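Local atomic coordinates of manganese-binding protein (Chlamydia trachomatis, PDB entry 6NSI), a protein that binds iron, manganese and nickel ions, with a preference for ferrous iron, and delivers them to the membrane permease of an ABC transporter for import. Residues R152-I157 with T276-L281; Y163-H168 with V215-A220; D222-F227 with K249-K254. One frame throughout, in Å; residues are numbered along the deposited sequence.

Contact 1: residues R152-I157 with T276-L281; sequences RSLSTI and TITEEL
Thr278 of helix 266-280 meets the segment 152-157 with both branches of its side chain, OG1 chiefly against Leu154, CG2 against Ser153 and Thr156. Its OG1 lies 3.1 Å from CD2 of Leu154, whose side chain runs obliquely across it, and that hydroxyl is satisfied within its own helix by the carbonyl oxygen of Val274. The methyl turns the other way: with CG2 anti to the backbone N, it comes 3.4 Å from the carbonyl oxygen of Ser153 and also touches OG1 of Thr156, whose side chain stands at about a right angle to that of Thr278. A threonine suits this place because it can pay for its polar atom locally and still offer a methyl to the partner.

One residue earlier in the helix, Ile277 offers CG2 to two residues, at 4.0 Å from CD2 of Leu154 and 4.1 Å from CD1 of Ile157. Ile157 points at the helix end. Its CG2 touches CB of Leu281 at 3.6 Å, while CD1 lies between CA of Thr278 and CB of Leu281, 4.0 Å from each.

The backbone of 154-157 forms a type I beta turn. Thr156 OG1 donates to the carbonyl oxygen of Ser153 at 2.7 Å, in the carbonyl plane, and the same oxygen also accepts from Thr156 N. Thr156 OG1 also accepts a hydrogen bond from the backbone N of Thr284.

Across the two segments the chemistry is therefore van der Waals contact between branched side chains, while the hydroxyls of Ser153, Thr156 and Thr278 find their hydrogen-bond partners within their own helix or turn or in the C-terminal tail.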
loop_
_atom_site.group_PDB
_atom_site.type_symbol
_atom_site.label_atom_id
_atom_site.label_comp_id
_atom_site.label_asym_id
_atom_site.label_seq_id
_atom_site.Cartn_x
_atom_site.Cartn_y
_atom_site.Cartn_z
ATOM N N ARG A 152 11.550 -10.790 -9.126
ATOM C CA ARG A 152 12.112 -12.102 -9.418
ATOM C C ARG A 152 11.350 -13.206 -8.694
ATOM O O ARG A 152 11.030 -14.242 -9.294
ATOM C CB ARG A 152 13.600 -12.132 -9.050
ATOM C CG ARG A 152 14.518 -11.464 -10.086
ATOM C CD ARG A 152 15.814 -10.917 -9.457
ATOM N NE ARG A 152 16.091 -11.544 -8.159
ATOM C CZ ARG A 152 16.663 -10.935 -7.114
ATOM N NH1 ARG A 152 17.033 -9.658 -7.185
ATOM N NH2 ARG A 152 16.855 -11.610 -5.981
ATOM N N SER A 153 11.047 -13.006 -7.407
ATOM C CA SER A 153 10.304 -14.016 -6.654
ATOM C C SER A 153 8.904 -14.203 -7.222
ATOM O O SER A 153 8.456 -15.333 -7.460
ATOM C CB SER A 153 10.223 -13.632 -5.176
ATOM O OG SER A 153 11.511 -13.532 -4.592
ATOM N N LEU A 154 8.200 -13.101 -7.451
ATOM C CA LEU A 154 6.836 -13.205 -7.941
ATOM C C LEU A 154 6.792 -13.752 -9.357
ATOM O O LEU A 154 5.776 -14.328 -9.755
ATOM C CB LEU A 154 6.154 -11.842 -7.827
ATOM C CG LEU A 154 5.940 -11.427 -6.351
ATOM C CD1 LEU A 154 5.652 -9.926 -6.172
ATOM C CD2 LEU A 154 4.834 -12.244 -5.726
ATOM N N SER A 155 7.895 -13.640 -10.101
ATOM C CA SER A 155 7.958 -14.205 -11.444
ATOM C C SER A 155 7.983 -15.724 -11.451
ATOM O O SER A 155 7.765 -16.320 -12.510
ATOM C CB SER A 155 9.189 -13.679 -12.171
ATOM O OG SER A 155 8.878 -12.421 -12.728
ATOM N N THR A 156 8.243 -16.359 -10.308
ATOM C CA THR A 156 8.258 -17.818 -10.237
ATOM C C THR A 156 6.858 -18.409 -10.061
ATOM O O THR A 156 6.682 -19.626 -10.201
ATOM C CB THR A 156 9.178 -18.282 -9.089
ATOM O OG1 THR A 156 8.580 -17.963 -7.828
ATOM C CG2 THR A 156 10.569 -17.605 -9.166
ATOM N N ILE A 157 5.868 -17.586 -9.736
ATOM C CA ILE A 157 4.479 -18.034 -9.694
ATOM C C ILE A 157 4.088 -18.524 -11.081
ATOM O O ILE A 157 4.154 -17.737 -12.036
ATOM C CB ILE A 157 3.544 -16.897 -9.250
ATOM C CG1 ILE A 157 3.893 -16.455 -7.834
ATOM C CG2 ILE A 157 2.049 -17.325 -9.408
ATOM C CD1 ILE A 157 3.122 -15.211 -7.397
ATOM N N THR A 276 4.432 -14.461 1.230
ATOM C CA THR A 276 3.119 -15.085 1.339
ATOM C C THR A 276 2.488 -15.308 -0.037
ATOM O O THR A 276 2.066 -16.421 -0.365
ATOM C CB THR A 276 2.227 -14.223 2.237
ATOM O OG1 THR A 276 2.851 -14.120 3.526
ATOM C CG2 THR A 276 0.805 -14.844 2.405
ATOM N N ILE A 277 2.448 -14.270 -0.871
ATOM C CA ILE A 277 1.798 -14.426 -2.171
ATOM C C ILE A 277 2.571 -15.411 -3.048
ATOM O O ILE A 277 1.976 -16.282 -3.697
ATOM C CB ILE A 277 1.634 -13.044 -2.831
ATOM C CG1 ILE A 277 0.615 -12.230 -2.017
ATOM C CG2 ILE A 277 1.233 -13.163 -4.340
ATOM C CD1 ILE A 277 0.386 -10.852 -2.536
ATOM N N THR A 278 3.904 -15.313 -3.064
ATOM C CA THR A 278 4.703 -16.217 -3.898
ATOM C C THR A 278 4.500 -17.672 -3.487
ATOM O O THR A 278 4.243 -18.540 -4.333
ATOM C CB THR A 278 6.192 -15.841 -3.824
ATOM O OG1 THR A 278 6.365 -14.477 -4.223
ATOM C CG2 THR A 278 7.038 -16.721 -4.759
ATOM N N GLU A 279 4.586 -17.960 -2.183
ATOM C CA GLU A 279 4.497 -19.353 -1.745
ATOM C C GLU A 279 3.108 -19.928 -1.988
ATOM O O GLU A 279 2.971 -21.074 -2.443
ATOM C CB GLU A 279 4.860 -19.469 -0.262
ATOM C CG GLU A 279 6.352 -19.550 0.008
ATOM C CD GLU A 279 6.676 -19.556 1.494
ATOM O OE1 GLU A 279 5.730 -19.593 2.321
ATOM O OE2 GLU A 279 7.879 -19.513 1.831
ATOM N N GLU A 280 2.061 -19.157 -1.686
ATOM C CA GLU A 280 0.713 -19.716 -1.770
ATOM C C GLU A 280 0.262 -19.901 -3.211
ATOM O O GLU A 280 -0.524 -20.817 -3.488
ATOM C CB GLU A 280 -0.279 -18.832 -1.016
ATOM C CG GLU A 280 -0.024 -18.780 0.496
ATOM C CD GLU A 280 -0.629 -19.953 1.255
ATOM O OE1 GLU A 280 -0.784 -19.839 2.492
ATOM O OE2 GLU A 280 -0.950 -20.991 0.617
ATOM N N LEU A 281 0.734 -19.057 -4.135
ATOM C CA LEU A 281 0.406 -19.190 -5.557
ATOM C C LEU A 281 1.362 -20.124 -6.317
ATOM O O LEU A 281 1.249 -20.261 -7.544
ATOM C CB LEU A 281 0.361 -17.811 -6.220
ATOM C CG LEU A 281 -0.809 -16.968 -5.647
ATOM C CD1 LEU A 281 -0.924 -15.652 -6.375
ATOM C CD2 LEU A 281 -2.100 -17.723 -5.753
#

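Contact 2: residues Y163-H168 with V215-A220; sequences YLVTGH and VEYISA. With FE (Fe (III) ion), chain B; NA (sodium ion), chain C.
Tyr217 reaches from helix 208-221 to segment 163-168, where it touches Tyr163, just before strand 164-165, and Val165 within it. At CB the side chain already heads toward that segment, and CG is anti to the backbone N (chi1 178°). Along one side of the ring, CD1 and then CE1 pass CG2 of Val165, the closer approach being 3.7 Å at CE1; the two side chains slide past each other in opposite directions. CZ follows, 4.0 Å from CD1 of Tyr163. At the tip, OH arrives at the edge of the Tyr163 ring, in its plane, 3.3 Å from CD1, and it also lies 3.6 Å from CB of Tyr163. The polar end is spent elsewhere, in a hydrogen bond with the carbonyl oxygen of Ser192. A tyrosine suits the place, since its ring packs on aliphatic carbon while its hydroxyl reaches a backbone carbonyl.

Ile218 adds a looser contact, CG1 to CG2 of Val165 at 4.2 Å. This valine also packs on Leu237 and Ile195, which makes a beta-branched, wholly apolar residue apt there. Tyr163 makes a cation-pi contact with Arg193.

Each segment also carries a metal ligand. The carbonyl oxygen of Ser219 binds sodium at 2.3 Å. Beyond the strand, His168 NE2 binds iron(III) at 2.2 Å, together with His36, His102 and Asp260, and its ND1 is hydrogen-bonded to Glu229, which probably helps to fix the ring and make it a better donor.

A short strand packed on a helix and followed, after two intervening residues, by a metal-binding histidine fits the C-terminal lobe of a family 9 metal-binding solute receptor, whose metal sits in the cleft between two lobes.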
loop_
_atom_site.group_PDB
_atom_site.type_symbol
_atom_site.label_atom_id
_atom_site.label_comp_id
_atom_site.label_asym_id
_atom_site.label_seq_id
_atom_site.Cartn_x
_atom_site.Cartn_y
_atom_site.Cartn_z
ATOM N N TYR A 163 -3.384 -14.945 -10.162
ATOM C CA TYR A 163 -4.736 -14.421 -9.976
ATOM C C TYR A 163 -4.867 -14.216 -8.479
ATOM O O TYR A 163 -4.833 -15.198 -7.718
ATOM C CB TYR A 163 -5.800 -15.391 -10.518
ATOM C CG TYR A 163 -5.717 -15.544 -12.021
ATOM C CD1 TYR A 163 -6.330 -14.624 -12.860
ATOM C CD2 TYR A 163 -4.984 -16.580 -12.597
ATOM C CE1 TYR A 163 -6.237 -14.733 -14.245
ATOM C CE2 TYR A 163 -4.879 -16.708 -13.981
ATOM C CZ TYR A 163 -5.509 -15.781 -14.794
ATOM O OH TYR A 163 -5.415 -15.894 -16.153
ATOM N N LEU A 164 -4.948 -12.950 -8.063
ATOM C CA LEU A 164 -4.792 -12.545 -6.668
ATOM C C LEU A 164 -6.142 -12.126 -6.089
ATOM O O LEU A 164 -6.657 -11.043 -6.405
ATOM C CB LEU A 164 -3.770 -11.411 -6.554
ATOM C CG LEU A 164 -3.544 -10.853 -5.143
ATOM C CD1 LEU A 164 -3.072 -11.950 -4.179
ATOM C CD2 LEU A 164 -2.555 -9.707 -5.227
ATOM N N VAL A 165 -6.700 -12.969 -5.224
ATOM C CA VAL A 165 -7.999 -12.712 -4.605
ATOM C C VAL A 165 -7.750 -12.241 -3.175
ATOM O O VAL A 165 -7.227 -12.997 -2.351
ATOM C CB VAL A 165 -8.897 -13.963 -4.628
ATOM C CG1 VAL A 165 -10.256 -13.653 -3.971
ATOM C CG2 VAL A 165 -9.094 -14.476 -6.066
ATOM N N THR A 166 -8.123 -11.003 -2.870
ATOM C CA THR A 166 -7.879 -10.429 -1.553
ATOM C C THR A 166 -9.165 -9.873 -0.949
ATOM O O THR A 166 -10.234 -9.911 -1.560
ATOM C CB THR A 166 -6.839 -9.309 -1.615
ATOM O OG1 THR A 166 -7.396 -8.206 -2.351
ATOM C CG2 THR A 166 -5.559 -9.816 -2.289
ATOM N N GLY A 167 -9.029 -9.355 0.281
ATOM C CA GLY A 167 -10.183 -8.853 1.008
ATOM C C GLY A 167 -10.771 -7.595 0.389
ATOM O O GLY A 167 -11.985 -7.521 0.155
ATOM N N HIS A 168 -9.931 -6.567 0.171
ATOM C CA HIS A 168 -10.338 -5.404 -0.611
ATOM C C HIS A 168 -9.277 -5.111 -1.662
ATOM O O HIS A 168 -8.259 -5.801 -1.757
ATOM C CB HIS A 168 -10.658 -4.173 0.269
ATOM C CG HIS A 168 -9.475 -3.400 0.790
ATOM N ND1 HIS A 168 -8.552 -3.933 1.673
ATOM C CD2 HIS A 168 -9.148 -2.087 0.655
ATOM C CE1 HIS A 168 -7.678 -2.997 2.011
ATOM N NE2 HIS A 168 -8.017 -1.873 1.410
ATOM N N VAL A 215 -16.818 -15.449 -6.419
ATOM C CA VAL A 215 -16.973 -16.902 -6.552
ATOM C C VAL A 215 -16.833 -17.336 -8.013
ATOM O O VAL A 215 -16.139 -18.314 -8.331
ATOM C CB VAL A 215 -18.322 -17.343 -5.943
ATOM C CG1 VAL A 215 -18.709 -18.761 -6.392
ATOM C CG2 VAL A 215 -18.258 -17.257 -4.418
ATOM N N GLU A 216 -17.480 -16.613 -8.929
ATOM C CA GLU A 216 -17.373 -16.977 -10.341
ATOM C C GLU A 216 -15.956 -16.753 -10.866
ATOM O O GLU A 216 -15.450 -17.543 -11.680
ATOM C CB GLU A 216 -18.394 -16.187 -11.157
ATOM C CG GLU A 216 -19.855 -16.538 -10.829
ATOM C CD GLU A 216 -20.846 -15.980 -11.847
ATOM O OE1 GLU A 216 -20.662 -14.842 -12.327
ATOM O OE2 GLU A 216 -21.821 -16.674 -12.163
ATOM N N TYR A 217 -15.302 -15.681 -10.416
ATOM C CA TYR A 217 -13.900 -15.460 -10.772
ATOM C C TYR A 217 -13.024 -16.605 -10.287
ATOM O O TYR A 217 -12.145 -17.073 -11.021
ATOM C CB TYR A 217 -13.429 -14.135 -10.182
ATOM C CG TYR A 217 -11.975 -13.745 -10.394
ATOM C CD1 TYR A 217 -10.973 -14.241 -9.561
ATOM C CD2 TYR A 217 -11.618 -12.811 -11.363
ATOM C CE1 TYR A 217 -9.630 -13.835 -9.708
ATOM C CE2 TYR A 217 -10.273 -12.404 -11.528
ATOM C CZ TYR A 217 -9.294 -12.925 -10.695
ATOM O OH TYR A 217 -7.957 -12.528 -10.817
ATOM N N ILE A 218 -13.233 -17.054 -9.046
ATOM C CA ILE A 218 -12.431 -18.153 -8.501
ATOM C C ILE A 218 -12.603 -19.407 -9.356
ATOM O O ILE A 218 -11.630 -20.088 -9.699
ATOM C CB ILE A 218 -12.816 -18.405 -7.029
ATOM C CG1 ILE A 218 -12.132 -17.404 -6.107
ATOM C CG2 ILE A 218 -12.510 -19.845 -6.601
ATOM C CD1 ILE A 218 -12.745 -17.414 -4.714
ATOM N N SER A 219 -13.835 -19.711 -9.748
ATOM C CA SER A 219 -14.056 -20.917 -10.530
ATOM C C SER A 219 -13.616 -20.739 -11.985
ATOM O O SER A 219 -13.117 -21.692 -12.595
ATOM C CB SER A 219 -15.527 -21.342 -10.425
ATOM O OG SER A 219 -16.311 -20.693 -11.395
ATOM N N ALA A 220 -13.741 -19.533 -12.542
ATOM C CA ALA A 220 -13.295 -19.314 -13.914
ATOM C C ALA A 220 -11.783 -19.437 -14.023
ATOM O O ALA A 220 -11.274 -20.009 -14.990
ATOM C CB ALA A 220 -13.752 -17.943 -14.421
HETATM FE FE FE B . -7.051 0.151 1.569
HETATM NA NA NA C . -12.866 -23.935 -13.054
HETATM O O HOH W 1 -11.891 -22.941 -15.148
#

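Contact 3: residues D222-F227 with K249-K254; sequences DVEVVF and KIRLAK. With NA (sodium ion), chain C.
Val225 and Val226 pair in parallel with Arg251 and Leu252, and three backbone hydrogen bonds join the strands: Arg251 N to Glu224 O (3.0 Å), Val226 N to Arg251 O, and Ala253 N to Val226 O (2.8 Å). Weaker CA-H...O contacts fill in between, such as Val225 CA to Arg251 O. Beta-branched valines suit such extended backbone.

Among apolar contacts, CG1 of Val226 meets CD1 of Ile250 at 3.7 Å, the two side chains at about a right angle, while its CG2 meets CD2 of Leu252. On the other side of the sheet, CG2 of Val225 lies 3.8 Å from CB of Ala253. CB of Ala253 also lies 3.5 Å from CD2 of Phe227, a place where a single methyl fits. CB of Val225 sits 3.8 Å above one face of the Arg251 guanidinium.

The polar contacts gather at that guanidinium. Water 2 donates to Glu224 O and accepts a weak bond from Arg251 NH1, and Glu224 OE1 is 4.1 Å from NH1, beyond a salt bridge. NH2 forms a salt bridge with OE2 of Glu280.

Asp222 OD1 binds sodium just after helix 208-221. Helix 235-242 packs on the side of Val226 and Leu252, strand 164-165 touches Val223, Val226 and Phe227, and helix 266-280 meets Phe227 and Ala253.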
loop_
_atom_site.group_PDB
_atom_site.type_symbol
_atom_site.label_atom_id
_atom_site.label_comp_id
_atom_site.label_asym_id
_atom_site.label_seq_id
_atom_site.Cartn_x
_atom_site.Cartn_y
_atom_site.Cartn_z
ATOM N N ASP A 222 -9.802 -20.945 -11.700
ATOM C CA ASP A 222 -9.306 -22.070 -10.906
ATOM C C ASP A 222 -8.374 -21.598 -9.801
ATOM O O ASP A 222 -7.305 -22.167 -9.577
ATOM C CB ASP A 222 -8.604 -23.098 -11.794
ATOM C CG ASP A 222 -9.505 -23.627 -12.865
ATOM O OD1 ASP A 222 -10.597 -24.096 -12.495
ATOM O OD2 ASP A 222 -9.130 -23.581 -14.063
ATOM N N VAL A 223 -8.777 -20.529 -9.111
ATOM C CA VAL A 223 -8.012 -20.034 -7.980
ATOM C C VAL A 223 -8.142 -21.028 -6.829
ATOM O O VAL A 223 -9.251 -21.451 -6.484
ATOM C CB VAL A 223 -8.525 -18.637 -7.580
ATOM C CG1 VAL A 223 -7.847 -18.158 -6.335
ATOM C CG2 VAL A 223 -8.338 -17.626 -8.706
ATOM N N GLU A 224 -7.014 -21.399 -6.209
ATOM C CA GLU A 224 -7.058 -22.376 -5.132
ATOM C C GLU A 224 -6.947 -21.758 -3.748
ATOM O O GLU A 224 -7.283 -22.423 -2.759
ATOM C CB GLU A 224 -5.937 -23.411 -5.296
ATOM C CG GLU A 224 -5.959 -24.152 -6.611
ATOM C CD GLU A 224 -4.641 -24.870 -6.864
ATOM O OE1 GLU A 224 -4.116 -25.509 -5.923
ATOM O OE2 GLU A 224 -4.107 -24.760 -7.985
ATOM N N VAL A 225 -6.495 -20.508 -3.655
ATOM C CA VAL A 225 -6.275 -19.859 -2.375
ATOM C C VAL A 225 -6.677 -18.391 -2.483
ATOM O O VAL A 225 -6.530 -17.755 -3.534
ATOM C CB VAL A 225 -4.797 -20.033 -1.931
ATOM C CG1 VAL A 225 -3.872 -19.627 -3.054
ATOM C CG2 VAL A 225 -4.511 -19.264 -0.644
ATOM N N VAL A 226 -7.210 -17.860 -1.379
ATOM C CA VAL A 226 -7.579 -16.456 -1.261
ATOM C C VAL A 226 -6.875 -15.894 -0.028
ATOM O O VAL A 226 -6.510 -16.627 0.888
ATOM C CB VAL A 226 -9.111 -16.292 -1.161
ATOM C CG1 VAL A 226 -9.795 -16.976 -2.347
ATOM C CG2 VAL A 226 -9.621 -16.903 0.145
ATOM N N PHE A 227 -6.706 -14.575 0.006
ATOM C CA PHE A 227 -5.852 -13.941 1.007
ATOM C C PHE A 227 -6.655 -13.019 1.923
ATOM O O PHE A 227 -7.131 -11.966 1.487
ATOM C CB PHE A 227 -4.726 -13.159 0.332
ATOM C CG PHE A 227 -3.780 -14.021 -0.466
ATOM C CD1 PHE A 227 -4.080 -14.370 -1.787
ATOM C CD2 PHE A 227 -2.593 -14.482 0.100
ATOM C CE1 PHE A 227 -3.195 -15.153 -2.541
ATOM C CE2 PHE A 227 -1.690 -15.283 -0.658
ATOM C CZ PHE A 227 -2.001 -15.613 -1.964
ATOM N N LYS A 249 -11.486 -27.404 -4.753
ATOM C CA LYS A 249 -10.606 -27.036 -3.650
ATOM C C LYS A 249 -10.377 -25.525 -3.598
ATOM O O LYS A 249 -10.083 -24.889 -4.620
ATOM C CB LYS A 249 -9.277 -27.785 -3.774
ATOM C CG LYS A 249 -9.405 -29.246 -3.370
ATOM C CD LYS A 249 -8.099 -29.991 -3.512
ATOM C CE LYS A 249 -8.332 -31.313 -4.215
ATOM N NZ LYS A 249 -8.124 -32.494 -3.321
ATOM N N ILE A 250 -10.516 -24.957 -2.395
ATOM C CA ILE A 250 -10.331 -23.530 -2.128
ATOM C C ILE A 250 -10.035 -23.353 -0.640
ATOM O O ILE A 250 -10.728 -23.908 0.222
ATOM C CB ILE A 250 -11.565 -22.708 -2.553
ATOM C CG1 ILE A 250 -11.348 -21.236 -2.249
ATOM C CG2 ILE A 250 -12.813 -23.172 -1.815
ATOM C CD1 ILE A 250 -10.132 -20.656 -2.916
ATOM N N ARG A 251 -9.000 -22.587 -0.322
ATOM C CA ARG A 251 -8.568 -22.425 1.054
ATOM C C ARG A 251 -8.192 -20.971 1.290
ATOM O O ARG A 251 -8.017 -20.191 0.350
ATOM C CB ARG A 251 -7.376 -23.326 1.364
ATOM C CG ARG A 251 -6.174 -22.973 0.499
ATOM C CD ARG A 251 -5.098 -24.036 0.521
ATOM N NE ARG A 251 -3.812 -23.439 0.174
ATOM C CZ ARG A 251 -3.286 -23.438 -1.048
ATOM N NH1 ARG A 251 -3.928 -24.021 -2.070
ATOM N NH2 ARG A 251 -2.111 -22.850 -1.247
ATOM N N LEU A 252 -8.069 -20.615 2.566
ATOM C CA LEU A 252 -7.520 -19.332 2.983
ATOM C C LEU A 252 -6.005 -19.447 3.074
ATOM O O LEU A 252 -5.480 -20.482 3.493
ATOM C CB LEU A 252 -8.083 -18.907 4.346
ATOM C CG LEU A 252 -9.594 -18.880 4.611
ATOM C CD1 LEU A 252 -9.856 -18.795 6.118
ATOM C CD2 LEU A 252 -10.276 -17.713 3.882
ATOM N N ALA A 253 -5.304 -18.383 2.684
ATOM C CA ALA A 253 -3.857 -18.383 2.829
ATOM C C ALA A 253 -3.489 -18.520 4.300
ATOM O O ALA A 253 -4.256 -18.141 5.189
ATOM C CB ALA A 253 -3.255 -17.109 2.237
ATOM N N LYS A 254 -2.309 -19.090 4.555
ATOM C CA LYS A 254 -1.898 -19.338 5.933
ATOM C C LYS A 254 -1.740 -18.030 6.702
ATOM O O LYS A 254 -2.382 -17.822 7.737
ATOM C CB LYS A 254 -0.599 -20.144 5.956
ATOM C CG LYS A 254 -0.784 -21.658 5.929
ATOM C CD LYS A 254 -1.344 -22.186 7.259
ATOM C CE LYS A 254 -2.438 -23.220 7.022
ATOM N NZ LYS A 254 -3.526 -23.111 8.027
HETATM NA NA NA C . -12.866 -23.935 -13.054
HETATM O O HOH W 1 -11.891 -22.941 -15.148
HETATM O O HOH W 2 -7.052 -25.146 -2.169
#

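Contacts 1 and 2 are buried, whereas contact 3 is partly open, with Glu224, Lys249 and Arg251 exposed. They differ in chemistry accordingly: branched side chains in contact 1, one tyrosine ring against a valine methyl with its hydroxyl at the edge of a second tyrosine in contact 2, and backbone pairing edged by charges in contact 3. Helix 266-280 ties contact 1 to contact 3 through Glu280, which reaches across to segment 249-254. Contacts 2 and 3 are joined by a probable hydrogen bond from Phe227 N to Val165 O, and they share the sodium ion bound by Ser219 and Asp222. Of the three, only contact 2 supplies an iron ligand, His168; contact 1 lies away from both metal sites.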